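Local structure of putative transcriptional regulator (Listeria innocua, 3LWF) at residues A[33-47]-A[73-86]. The protein probably binds DNA as a transcriptional regulator of the Rrf2 family, working as a two-chain assembly. Sequence-based numbering, arbitrary orientation.
With SO4 (sulfate ion), chain I; SO4 (sulfate ion), chain G; SO4 (sulfate ion), chain J; SO4 (sulfate ion), chain E.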
ATOM      1  N   THR A  33       6.495  21.365   3.951  1.00 19.17           N
ATOM      2  CA  THR A  33       6.776  21.677   2.569  1.00 20.28           C
ATOM      3  C   THR A  33       5.573  22.178   1.821  1.00 21.27           C
ATOM      4  O   THR A  33       5.714  23.047   0.961  1.00 22.20           O
ATOM      5  CB  THR A  33       7.428  20.520   1.828  1.00 20.59           C
ATOM      6  OG1 THR A  33       6.569  19.389   1.874  1.00 21.73           O
ATOM      7  CG2 THR A  33       8.748  20.166   2.480  1.00 18.13           C
ATOM      8  N   LEU A  34       4.396  21.666   2.151  1.00 20.11           N
ATOM      9  CA  LEU A  34       3.174  22.230   1.589  1.00 22.02           C
ATOM     10  C   LEU A  34       2.934  23.663   2.010  1.00 20.02           C
ATOM     11  O   LEU A  34       2.407  24.479   1.222  1.00 21.20           O
ATOM     12  CB  LEU A  34       1.943  21.382   1.945  1.00 15.95           C
ATOM     13  CG  LEU A  34       1.857  19.993   1.292  1.00 21.98           C
ATOM     14  CD1 LEU A  34       0.742  19.172   2.035  1.00 23.06           C
ATOM     15  CD2 LEU A  34       1.667  20.029  -0.251  1.00 16.50           C
ATOM     16  N   GLU A  35       3.176  23.961   3.278  1.00 20.71           N
ATOM     17  CA  GLU A  35       2.985  25.363   3.738  1.00 21.91           C
ATOM     18  C   GLU A  35       4.005  26.297   3.074  1.00 21.82           C
ATOM     19  O   GLU A  35       3.679  27.426   2.703  1.00 21.33           O
ATOM     20  CB  GLU A  35       3.125  25.470   5.244  1.00 19.54           C
ATOM     21  CG  GLU A  35       1.966  24.879   5.965  1.00 27.89           C
ATOM     22  CD  GLU A  35       0.678  25.556   5.573  1.00 32.88           C
ATOM     23  OE1 GLU A  35       0.644  26.797   5.677  1.00 31.74           O
ATOM     24  OE2 GLU A  35      -0.253  24.850   5.127  1.00 32.33           O
ATOM     25  N   LEU A  36       5.234  25.815   2.906  1.00 20.87           N
ATOM     26  CA  LEU A  36       6.236  26.586   2.174  1.00 21.21           C
ATOM     27  C   LEU A  36       5.830  26.744   0.710  1.00 21.89           C
ATOM     28  O   LEU A  36       6.045  27.809   0.125  1.00 23.68           O
ATOM     29  CB  LEU A  36       7.642  25.983   2.324  1.00 23.08           C
ATOM     30  CG  LEU A  36       8.212  25.920   3.746  1.00 23.61           C
ATOM     31  CD1 LEU A  36       9.570  25.236   3.722  1.00 18.86           C
ATOM     32  CD2 LEU A  36       8.336  27.293   4.406  1.00 20.20           C
ATOM     33  N   ALA A  37       5.201  25.724   0.134  1.00 21.45           N
ATOM     34  CA  ALA A  37       4.731  25.778  -1.259  1.00 23.88           C
ATOM     35  C   ALA A  37       3.590  26.795  -1.442  1.00 24.47           C
ATOM     36  O   ALA A  37       3.591  27.562  -2.387  1.00 26.46           O
ATOM     37  CB  ALA A  37       4.309  24.400  -1.759  1.00 20.43           C
ATOM     38  N   LYS A  38       2.662  26.829  -0.506  1.00 25.69           N
ATOM     39  CA  LYS A  38       1.629  27.846  -0.512  1.00 27.22           C
ATOM     40  C   LYS A  38       2.195  29.256  -0.406  1.00 29.80           C
ATOM     41  O   LYS A  38       1.581  30.198  -0.894  1.00 29.50           O
ATOM     42  CB  LYS A  38       0.665  27.675   0.672  1.00 26.20           C
ATOM     43  CG  LYS A  38      -0.239  26.499   0.610  1.00 35.64           C
ATOM     44  CD  LYS A  38      -1.101  26.397   1.872  1.00 37.98           C
ATOM     45  CE  LYS A  38      -1.643  24.997   2.049  1.00 41.59           C
ATOM     46  NZ  LYS A  38      -2.480  24.894   3.263  1.00 45.16           N
ATOM     47  N   ARG A  39       3.320  29.436   0.278  1.00 29.55           N
ATOM     48  CA  ARG A  39       3.720  30.779   0.659  1.00 28.79           C
ATOM     49  C   ARG A  39       4.919  31.251  -0.141  1.00 28.38           C
ATOM     50  O   ARG A  39       5.607  32.202   0.270  1.00 28.63           O
ATOM     51  CB  ARG A  39       4.010  30.827   2.164  1.00 28.95           C
ATOM     52  CG  ARG A  39       2.762  30.745   3.004  1.00 34.92           C
ATOM     53  CD  ARG A  39       2.973  30.122   4.388  1.00 43.49           C
ATOM     54  NE  ARG A  39       1.722  29.535   4.858  1.00 45.67           N
ATOM     55  CZ  ARG A  39       0.688  30.274   5.255  1.00 37.76           C
ATOM     56  NH1 ARG A  39       0.759  31.607   5.279  1.00 31.53           N
ATOM     57  NH2 ARG A  39      -0.426  29.693   5.629  1.00 29.55           N
ATOM     58  N   ILE A  40       5.179  30.600  -1.269  1.00 26.94           N
ATOM     59  CA  ILE A  40       6.256  31.037  -2.140  1.00 28.86           C
ATOM     60  C   ILE A  40       6.060  32.518  -2.475  1.00 30.29           C
ATOM     61  O   ILE A  40       4.960  32.967  -2.795  1.00 31.90           O
ATOM     62  CB  ILE A  40       6.275  30.258  -3.483  1.00 29.50           C
ATOM     63  CG1 ILE A  40       6.910  28.887  -3.297  1.00 31.63           C
ATOM     64  CG2 ILE A  40       7.048  31.076  -4.530  1.00 26.30           C
ATOM     65  CD1 ILE A  40       6.798  27.975  -4.535  1.00 32.17           C
ATOM     66  N   GLY A  41       7.108  33.307  -2.403  1.00 30.42           N
ATOM     67  CA  GLY A  41       6.929  34.730  -2.709  1.00 29.34           C
ATOM     68  C   GLY A  41       6.633  35.575  -1.481  1.00 29.07           C
ATOM     69  O   GLY A  41       6.676  36.807  -1.553  1.00 32.44           O
ATOM     70  N   ASP A  42       6.379  34.949  -0.337  1.00 28.13           N
ATOM     71  CA  ASP A  42       6.203  35.714   0.905  1.00 27.26           C
ATOM     72  C   ASP A  42       7.479  35.784   1.736  1.00 29.57           C
ATOM     73  O   ASP A  42       7.426  36.136   2.912  1.00 32.51           O
ATOM     74  CB  ASP A  42       5.117  35.079   1.771  1.00 29.21           C
ATOM     75  CG  ASP A  42       3.772  35.000   1.068  1.00 33.17           C
ATOM     76  OD1 ASP A  42       3.478  35.874   0.234  1.00 39.70           O
ATOM     77  OD2 ASP A  42       3.010  34.056   1.374  1.00 39.39           O
ATOM     78  N   GLY A  43       8.631  35.432   1.174  1.00 28.96           N
ATOM     79  CA  GLY A  43       9.856  35.489   1.990  1.00 29.45           C
ATOM     80  C   GLY A  43       9.980  34.302   2.928  1.00 27.93           C
ATOM     81  O   GLY A  43       9.203  33.350   2.852  1.00 30.11           O
ATOM     82  N   PRO A  44      10.993  34.328   3.790  1.00 28.25           N
ATOM     83  CA  PRO A  44      11.214  33.215   4.686  1.00 25.95           C
ATOM     84  C   PRO A  44      10.025  33.056   5.601  1.00 25.53           C
ATOM     85  O   PRO A  44       9.467  34.058   6.085  1.00 23.09           O
ATOM     86  CB  PRO A  44      12.442  33.644   5.486  1.00 25.23           C
ATOM     87  CG  PRO A  44      13.143  34.619   4.635  1.00 27.24           C
ATOM     88  CD  PRO A  44      12.055  35.352   3.913  1.00 29.43           C
ATOM     89  N   ILE A  45       9.671  31.810   5.845  1.00 23.89           N
ATOM     90  CA  ILE A  45       8.591  31.432   6.757  1.00 24.04           C
ATOM     91  C   ILE A  45       9.230  30.776   7.950  1.00 22.42           C
ATOM     92  O   ILE A  45      10.071  29.892   7.793  1.00 20.96           O
ATOM     93  CB  ILE A  45       7.613  30.435   6.087  1.00 24.78           C
ATOM     94  CG1 ILE A  45       7.075  31.017   4.784  1.00 29.46           C
ATOM     95  CG2 ILE A  45       6.421  30.115   7.003  1.00 24.74           C
ATOM     96  CD1 ILE A  45       6.497  32.396   4.951  1.00 21.91           C
ATOM     97  N   SER A  46       8.862  31.207   9.146  1.00 21.50           N
ATOM     98  CA  SER A  46       9.445  30.636  10.337  1.00 22.95           C
ATOM     99  C   SER A  46       8.758  29.330  10.748  1.00 22.48           C
ATOM    100  O   SER A  46       7.565  29.145  10.550  1.00 21.99           O
ATOM    101  CB  SER A  46       9.390  31.633  11.469  1.00 27.06           C
ATOM    102  OG  SER A  46       8.108  31.707  11.973  1.00 19.80           O
ATOM    103  N   LEU A  47       9.528  28.415  11.307  1.00 23.87           N
ATOM    104  CA  LEU A  47       8.940  27.195  11.849  1.00 24.50           C
ATOM    105  C   LEU A  47       7.993  27.472  13.005  1.00 25.35           C
ATOM    106  O   LEU A  47       7.059  26.718  13.220  1.00 23.67           O
ATOM    107  CB  LEU A  47      10.025  26.246  12.303  1.00 26.16           C
ATOM    108  CG  LEU A  47      10.827  25.568  11.187  1.00 24.91           C
ATOM    109  CD1 LEU A  47      11.629  24.433  11.802  1.00 27.04           C
ATOM    110  CD2 LEU A  47       9.930  25.016  10.150  1.00 24.57           C
ATOM    111  N   ILE A  73      15.586  20.436  -0.364  1.00 22.71           N
ATOM    112  CA  ILE A  73      14.155  20.627  -0.565  1.00 20.97           C
ATOM    113  C   ILE A  73      13.730  21.996  -0.021  1.00 20.07           C
ATOM    114  O   ILE A  73      12.802  22.644  -0.569  1.00 19.90           O
ATOM    115  CB  ILE A  73      13.354  19.452   0.058  1.00 18.49           C
ATOM    116  CG1 ILE A  73      13.672  18.166  -0.716  1.00 24.57           C
ATOM    117  CG2 ILE A  73      11.836  19.709   0.038  1.00 16.86           C
ATOM    118  CD1 ILE A  73      13.284  16.821   0.012  1.00 20.91           C
ATOM    119  N   VAL A  74      14.388  22.421   1.060  1.00 19.47           N
ATOM    120  CA  VAL A  74      14.122  23.721   1.642  1.00 20.34           C
ATOM    121  C   VAL A  74      15.454  24.426   1.784  1.00 22.89           C
ATOM    122  O   VAL A  74      16.504  23.794   1.687  1.00 22.81           O
ATOM    123  CB  VAL A  74      13.447  23.607   2.996  1.00 20.05           C
ATOM    124  CG1 VAL A  74      12.152  22.851   2.839  1.00 17.44           C
ATOM    125  CG2 VAL A  74      14.424  23.009   4.094  1.00 17.35           C
ATOM    126  N   LYS A  75      15.410  25.746   1.929  1.00 20.47           N
ATOM    127  CA  LYS A  75      16.594  26.518   2.293  1.00 22.15           C
ATOM    128  C   LYS A  75      16.315  27.369   3.513  1.00 21.86           C
ATOM    129  O   LYS A  75      15.161  27.868   3.678  1.00 20.95           O
ATOM    130  CB  LYS A  75      17.008  27.445   1.164  1.00 23.25           C
ATOM    131  CG  LYS A  75      17.849  26.759   0.117  1.00 29.84           C
ATOM    132  CD  LYS A  75      19.023  27.579  -0.270  1.00 30.87           C
ATOM    133  CE  LYS A  75      19.909  26.846  -1.260  1.00 30.96           C
ATOM    134  NZ  LYS A  75      19.692  27.360  -2.608  1.00 35.02           N
ATOM    135  N   SER A  76      17.342  27.526   4.353  1.00 19.65           N
ATOM    136  CA  SER A  76      17.239  28.371   5.546  1.00 22.00           C
ATOM    137  C   SER A  76      17.828  29.741   5.247  1.00 24.09           C
ATOM    138  O   SER A  76      18.748  29.861   4.424  1.00 22.58           O
ATOM    139  CB  SER A  76      17.970  27.760   6.738  1.00 23.21           C
ATOM    140  OG  SER A  76      19.340  27.601   6.468  1.00 21.96           O
ATOM    141  N   ILE A  77      17.252  30.750   5.890  1.00 23.65           N
ATOM    142  CA  ILE A  77      17.759  32.122   5.912  1.00 23.31           C
ATOM    143  C   ILE A  77      17.896  32.466   7.414  1.00 25.92           C
ATOM    144  O   ILE A  77      16.926  32.348   8.170  1.00 20.99           O
ATOM    145  CB  ILE A  77      16.784  33.106   5.241  1.00 24.02           C
ATOM    146  CG1 ILE A  77      16.599  32.746   3.760  1.00 24.06           C
ATOM    147  CG2 ILE A  77      17.295  34.586   5.362  1.00 17.35           C
ATOM    148  CD1 ILE A  77      15.728  31.498   3.485  1.00 25.17           C
ATOM    149  N   ARG A  78      19.085  32.850   7.859  1.00 24.42           N
ATOM    150  CA  ARG A  78      19.258  33.147   9.270  1.00 27.86           C
ATOM    151  C   ARG A  78      18.808  34.559   9.606  1.00 27.74           C
ATOM    152  O   ARG A  78      18.522  35.357   8.711  1.00 25.64           O
ATOM    153  CB  ARG A  78      20.679  32.903   9.712  1.00 29.71           C
ATOM    154  CG  ARG A  78      21.678  33.731   8.982  1.00 36.24           C
ATOM    155  CD  ARG A  78      23.048  33.555   9.584  1.00 47.85           C
ATOM    156  NE  ARG A  78      23.081  34.153  10.911  1.00 53.75           N
ATOM    157  CZ  ARG A  78      23.852  33.742  11.902  1.00 59.78           C
ATOM    158  NH1 ARG A  78      24.675  32.710  11.738  1.00 63.96           N
ATOM    159  NH2 ARG A  78      23.783  34.364  13.071  1.00 66.19           N
ATOM    160  N   GLY A  79      18.683  34.826  10.902  1.00 29.49           N
ATOM    161  CA  GLY A  79      18.381  36.158  11.415  1.00 32.63           C
ATOM    162  C   GLY A  79      16.928  36.405  11.751  1.00 31.99           C
ATOM    163  O   GLY A  79      16.080  35.567  11.508  1.00 28.08           O
ATOM    164  N   ALA A  80      16.660  37.594  12.287  1.00 32.63           N
ATOM    165  CA  ALA A  80      15.369  37.956  12.860  1.00 32.66           C
ATOM    166  C   ALA A  80      14.205  37.831  11.881  1.00 32.41           C
ATOM    167  O   ALA A  80      13.095  37.461  12.254  1.00 27.27           O
ATOM    168  CB  ALA A  80      15.446  39.379  13.416  1.00 30.97           C
ATOM    169  N   HIS A  81      14.453  38.154  10.623  1.00 30.26           N
ATOM    170  CA  HIS A  81      13.444  37.978   9.593  1.00 33.85           C
ATOM    171  C   HIS A  81      13.657  36.696   8.767  1.00 30.75           C
ATOM    172  O   HIS A  81      13.171  36.595   7.682  1.00 27.35           O
ATOM    173  CB  HIS A  81      13.414  39.213   8.691  1.00 34.13           C
ATOM    174  CG  HIS A  81      13.020  40.459   9.411  1.00 39.26           C
ATOM    175  ND1 HIS A  81      11.724  40.718   9.789  1.00 39.24           N
ATOM    176  CD2 HIS A  81      13.756  41.499   9.857  1.00 35.73           C
ATOM    177  CE1 HIS A  81      11.672  41.883  10.405  1.00 41.43           C
ATOM    178  NE2 HIS A  81      12.891  42.378  10.459  1.00 38.57           N
ATOM    179  N   GLY A  82      14.394  35.731   9.292  1.00 29.90           N
ATOM    180  CA  GLY A  82      14.696  34.503   8.554  1.00 29.26           C
ATOM    181  C   GLY A  82      13.653  33.398   8.678  1.00 27.59           C
ATOM    182  O   GLY A  82      12.473  33.607   9.047  1.00 22.68           O
ATOM    183  N   GLY A  83      14.086  32.190   8.402  1.00 23.32           N
ATOM    184  CA  GLY A  83      13.162  31.099   8.351  1.00 22.40           C
ATOM    185  C   GLY A  83      13.538  30.234   7.192  1.00 21.68           C
ATOM    186  O   GLY A  83      14.731  30.018   6.944  1.00 21.04           O
ATOM    187  N   TYR A  84      12.525  29.656   6.559  1.00 19.01           N
ATOM    188  CA  TYR A  84      12.706  28.678   5.503  1.00 18.71           C
ATOM    189  C   TYR A  84      11.876  29.068   4.300  1.00 18.81           C
ATOM    190  O   TYR A  84      10.855  29.782   4.425  1.00 18.25           O
ATOM    191  CB  TYR A  84      12.332  27.279   6.007  1.00 17.29           C
ATOM    192  CG  TYR A  84      13.296  26.813   7.051  1.00 18.78           C
ATOM    193  CD1 TYR A  84      14.454  26.125   6.702  1.00 23.84           C
ATOM    194  CD2 TYR A  84      13.081  27.102   8.381  1.00 24.30           C
ATOM    195  CE1 TYR A  84      15.370  25.741   7.670  1.00 21.95           C
ATOM    196  CE2 TYR A  84      13.958  26.694   9.345  1.00 22.23           C
ATOM    197  CZ  TYR A  84      15.105  26.033   8.977  1.00 23.15           C
ATOM    198  OH  TYR A  84      15.976  25.685   9.947  1.00 28.80           O
ATOM    199  N   VAL A  85      12.357  28.665   3.138  1.00 16.55           N
ATOM    200  CA  VAL A  85      11.638  28.769   1.868  1.00 18.78           C
ATOM    201  C   VAL A  85      11.733  27.420   1.138  1.00 22.57           C
ATOM    202  O   VAL A  85      12.686  26.671   1.353  1.00 18.24           O
ATOM    203  CB  VAL A  85      12.224  29.887   0.941  1.00 20.29           C
ATOM    204  CG1 VAL A  85      12.068  31.276   1.622  1.00 16.72           C
ATOM    205  CG2 VAL A  85      13.693  29.622   0.533  1.00 16.66           C
ATOM    206  N   LEU A  86      10.753  27.111   0.284  1.00 21.81           N
ATOM    207  CA  LEU A  86      10.860  25.924  -0.556  1.00 24.61           C
ATOM    208  C   LEU A  86      12.005  26.130  -1.555  1.00 23.07           C
ATOM    209  O   LEU A  86      12.164  27.186  -2.103  1.00 24.34           O
ATOM    210  CB  LEU A  86       9.544  25.673  -1.302  1.00 24.29           C
ATOM    211  CG  LEU A  86       9.342  24.297  -1.939  1.00 25.96           C
ATOM    212  CD1 LEU A  86       9.301  23.272  -0.840  1.00 19.95           C
ATOM    213  CD2 LEU A  86       8.026  24.266  -2.729  1.00 24.27           C
TER
HETATM  214  S   SO4 I 145      20.226  33.711  13.877  0.50 53.37           S
HETATM  215  O1  SO4 I 145      21.234  32.655  13.931  0.50 45.63           O
HETATM  216  O2  SO4 I 145      19.017  33.194  13.232  0.50 30.90           O
HETATM  217  O3  SO4 I 145      19.878  34.154  15.219  0.50 54.56           O
HETATM  218  O4  SO4 I 145      20.807  34.858  13.187  0.50 48.68           O
HETATM  219  S   SO4 G 143      21.165  25.600  -5.035  0.70 68.36           S
HETATM  220  O1  SO4 G 143      22.022  26.714  -5.469  0.70 64.98           O
HETATM  221  O2  SO4 G 143      20.889  24.698  -6.141  0.70 74.07           O
HETATM  222  O3  SO4 G 143      21.826  24.822  -3.997  0.70 62.97           O
HETATM  223  O4  SO4 G 143      19.875  26.108  -4.601  0.70 70.61           O
HETATM  224  S   SO4 J 146      21.803  26.362   8.351  0.50 58.61           S
HETATM  225  O1  SO4 J 146      22.366  25.848   7.099  0.50 55.64           O
HETATM  226  O2  SO4 J 146      20.358  26.123   8.338  0.50 55.33           O
HETATM  227  O3  SO4 J 146      22.393  25.717   9.521  0.50 56.52           O
HETATM  228  O4  SO4 J 146      22.090  27.790   8.453  0.50 58.83           O
HETATM  229  S   SO4 E 141       7.742  35.280  13.123  0.50 52.25           S
HETATM  230  O1  SO4 E 141       8.073  33.919  13.534  0.50 55.48           O
HETATM  231  O2  SO4 E 141       6.372  35.292  12.620  0.50 58.22           O
HETATM  232  O3  SO4 E 141       7.872  36.189  14.260  0.50 55.42           O
HETATM  233  O4  SO4 E 141       8.651  35.734  12.073  0.50 57.75           O
HETATM  234  O   HOH W   1       8.755  28.929   0.373  1.00 23.40           O
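The Tyr84 ring has the backbone carbonyl Ile45 O at its edge, near the ring plane, while Leu47 reaches it obliquely, CG lying 3.8 Å from CE2; helix 58-70 adds Ile65 against the same side chain. The Arg78 guanidinium has O1 of a sulfate ion, probably from the crystallisation liquor, over one face, offset toward the rim, and the Gly79 N–H donates to O2 of that ion. The Arg39 guanidinium takes Glu35 OE1 at its edge, in plane, through both NE and NH2. Ile45 and Tyr84 also pair through their backbones. Ile45 N meets Tyr84 O at 2.7 Å and nearly straight (172°), whereas Tyr84 N donates to Ile45 O at 2.8 Å. These reciprocal bonds define a single antiparallel hydrogen-bonded bridge, which sets residues 44-46 beside strand 83-86 of the two-stranded hairpin. Hairpin and preceding helices fit the winged helix-turn-helix expected of Rrf2 regulators, with strands 74-77 and 83-86 as the wing. Pro44 lies against the wing's turn end, its CB 3.4 Å from Gly82 C; its ring crosses Ile77 at about a right angle, CG against CB. At the helix end, Leu36 holds CG anti to the carbonyl carbon (chi1 -61°), which carries both methyls to the hairpin: CD1 reaches Val74 CG1 at 3.6 Å, and CD2 Tyr84 O. Leu86 sends CD2 to Ala37 CB at 3.8 Å. A water bridges the backbones here, donating to Leu36 O and accepting from Leu86 N at 2.7 Å.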